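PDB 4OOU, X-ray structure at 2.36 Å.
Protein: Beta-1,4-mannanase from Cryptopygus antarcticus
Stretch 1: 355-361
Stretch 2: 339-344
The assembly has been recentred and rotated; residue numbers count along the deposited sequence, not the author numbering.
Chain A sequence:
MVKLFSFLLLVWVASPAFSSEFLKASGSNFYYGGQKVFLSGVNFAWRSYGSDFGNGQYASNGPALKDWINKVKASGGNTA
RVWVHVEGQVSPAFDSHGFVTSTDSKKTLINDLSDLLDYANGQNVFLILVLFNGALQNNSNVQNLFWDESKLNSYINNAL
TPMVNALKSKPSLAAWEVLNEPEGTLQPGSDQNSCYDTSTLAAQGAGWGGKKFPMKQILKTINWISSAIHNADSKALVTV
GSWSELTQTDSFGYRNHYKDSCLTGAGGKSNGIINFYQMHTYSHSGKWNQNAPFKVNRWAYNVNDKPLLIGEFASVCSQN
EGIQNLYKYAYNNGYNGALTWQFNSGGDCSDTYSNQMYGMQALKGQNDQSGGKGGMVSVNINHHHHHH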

# COMPACT_ATOMS: atom_id res chain seq x y z
N ASN A 355 -17.30 13.24 -1.48
CA ASN A 355 -16.99 13.38 -2.85
C ASN A 355 -15.90 12.36 -3.21
O ASN A 355 -15.77 11.98 -4.36
CB ASN A 355 -16.81 14.88 -3.26
CG ASN A 355 -15.38 15.34 -3.30
OD1 ASN A 355 -14.94 15.84 -4.30
ND2 ASN A 355 -14.68 15.24 -2.21
N GLN A 356 -15.20 11.81 -2.24
CA GLN A 356 -14.59 10.51 -2.51
C GLN A 356 -15.59 9.49 -3.07
O GLN A 356 -15.22 8.73 -3.98
CB GLN A 356 -13.91 9.93 -1.29
CG GLN A 356 -12.61 10.64 -1.02
CD GLN A 356 -11.92 10.09 0.18
OE1 GLN A 356 -11.22 9.08 0.09
NE2 GLN A 356 -12.12 10.75 1.31
N MET A 357 -16.85 9.48 -2.59
CA MET A 357 -17.87 8.60 -3.19
C MET A 357 -18.27 9.06 -4.59
O MET A 357 -18.44 8.25 -5.51
CB MET A 357 -19.11 8.47 -2.30
CG MET A 357 -18.91 7.66 -1.03
SD MET A 357 -20.47 7.30 -0.18
CE MET A 357 -20.57 8.64 0.99
N TYR A 358 -18.38 10.38 -4.76
CA TYR A 358 -18.68 10.97 -6.06
C TYR A 358 -17.63 10.46 -7.02
O TYR A 358 -17.96 9.89 -8.05
CB TYR A 358 -18.70 12.51 -5.98
CG TYR A 358 -19.17 13.25 -7.25
CD1 TYR A 358 -20.24 12.78 -8.00
CD2 TYR A 358 -18.57 14.44 -7.65
CE1 TYR A 358 -20.66 13.45 -9.15
CE2 TYR A 358 -18.98 15.12 -8.78
CZ TYR A 358 -20.03 14.63 -9.54
OH TYR A 358 -20.46 15.31 -10.67
N GLY A 359 -16.37 10.66 -6.67
CA GLY A 359 -15.25 10.20 -7.47
C GLY A 359 -15.38 8.77 -7.94
O GLY A 359 -15.29 8.51 -9.15
N MET A 360 -15.62 7.82 -7.04
CA MET A 360 -15.69 6.42 -7.47
C MET A 360 -16.81 6.19 -8.50
O MET A 360 -16.66 5.34 -9.40
CB MET A 360 -15.85 5.46 -6.28
CG MET A 360 -14.55 5.17 -5.54
SD MET A 360 -14.75 4.28 -3.99
CE MET A 360 -15.49 5.58 -3.01
N GLN A 361 -17.92 6.93 -8.36
CA GLN A 361 -19.04 6.81 -9.29
C GLN A 361 -18.56 7.04 -10.72
O GLN A 361 -19.11 6.48 -11.67
CB GLN A 361 -20.16 7.81 -8.98
CG GLN A 361 -21.15 7.39 -7.90
CD GLN A 361 -22.00 8.55 -7.38
OE1 GLN A 361 -22.44 9.42 -8.16
NE2 GLN A 361 -22.23 8.58 -6.06
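Stretch 2, residues 339-344: LTWQFN

How does stretch 2 approach the helix of 355-361? It comes in as a strand at L339 and T340 and continues as loop or turn through F343 and N344. L339 turns its CA-to-CB bond away and makes no contact. T340 points toward the helix, and here the backbones are nearest, with Q356 CA and T340 CA 6.6 Å apart.

What holds T340 to the helix? Its hydroxyl, with chi1 in the p rotamer, donates a very short hydrogen bond from T340 OG1 to Q356 OE1, 2.4 Å long. G359, about one helical turn after Q356, has no side chain; a CB there would point toward stretch 2, 4.8 Å from T340 CG2.

How does the chain pass W341 and Q342? Both direct their CA-to-CB bonds away, and a cis peptide bond joins them. At Q342 the contact is made by the backbone: the hydrogen bond runs from Q356 NE2 to Q342 O, 2.9 Å, with 160° at the hydrogen. The oxygen and nitrogen of one amide thus bond to T340 and Q342, two residues apart.

Where does the contact become apolar? At F343, whose CA-to-CB bond points sideways while the ring end comes nearer the helix. M357 CG lies at the ring edge, 3.9 Å from F343 CZ, and M360 CE reaches within 4.5 Å of F343 CE1. N344 then points away, beyond contact.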

# COMPACT_ATOMS: atom_id res chain seq x y z
N LEU A 339 -6.56 5.71 -5.74
CA LEU A 339 -7.10 5.61 -4.38
C LEU A 339 -7.01 6.94 -3.68
O LEU A 339 -5.92 7.49 -3.55
CB LEU A 339 -6.28 4.58 -3.57
CG LEU A 339 -6.71 3.12 -3.41
CD1 LEU A 339 -7.35 2.57 -4.66
CD2 LEU A 339 -5.52 2.28 -3.03
N THR A 340 -8.14 7.44 -3.20
CA THR A 340 -8.20 8.76 -2.60
C THR A 340 -7.70 8.70 -1.18
O THR A 340 -7.63 7.61 -0.60
CB THR A 340 -9.63 9.36 -2.61
OG1 THR A 340 -10.58 8.39 -2.10
CG2 THR A 340 -10.04 9.74 -4.04
N TRP A 341 -7.36 9.85 -0.64
CA TRP A 341 -6.98 9.98 0.75
C TRP A 341 -7.89 11.04 1.42
O TRP A 341 -7.97 12.13 0.91
CB TRP A 341 -5.51 10.41 0.86
CG TRP A 341 -5.07 10.48 2.28
CD1 TRP A 341 -5.22 11.53 3.12
CD2 TRP A 341 -4.50 9.42 3.07
NE1 TRP A 341 -4.78 11.20 4.38
CE2 TRP A 341 -4.32 9.92 4.37
CE3 TRP A 341 -4.10 8.11 2.78
CZ2 TRP A 341 -3.76 9.15 5.39
CZ3 TRP A 341 -3.55 7.35 3.79
CH2 TRP A 341 -3.38 7.88 5.08
N GLN A 342 -8.61 10.73 2.51
CA GLN A 342 -8.87 9.36 3.02
C GLN A 342 -10.26 9.39 3.62
O GLN A 342 -10.80 10.48 3.90
CB GLN A 342 -7.88 8.96 4.10
CG GLN A 342 -8.09 9.73 5.40
CD GLN A 342 -7.03 9.52 6.46
OE1 GLN A 342 -6.66 10.45 7.18
NE2 GLN A 342 -6.55 8.28 6.59
N PHE A 343 -10.84 8.22 3.86
CA PHE A 343 -12.28 8.17 4.10
C PHE A 343 -12.68 8.78 5.44
O PHE A 343 -13.70 9.48 5.53
CB PHE A 343 -12.81 6.75 3.99
CG PHE A 343 -14.11 6.67 3.25
CD1 PHE A 343 -14.20 7.10 1.94
CD2 PHE A 343 -15.26 6.17 3.88
CE1 PHE A 343 -15.40 7.03 1.25
CE2 PHE A 343 -16.47 6.10 3.20
CZ PHE A 343 -16.54 6.54 1.89
N ASN A 344 -11.88 8.57 6.47
CA ASN A 344 -12.19 9.20 7.77
C ASN A 344 -12.06 10.75 7.79
O ASN A 344 -12.34 11.36 8.83
CB ASN A 344 -11.30 8.59 8.83
CG ASN A 344 -9.88 9.04 8.71
OD1 ASN A 344 -9.63 10.18 8.30
ND2 ASN A 344 -8.95 8.18 9.09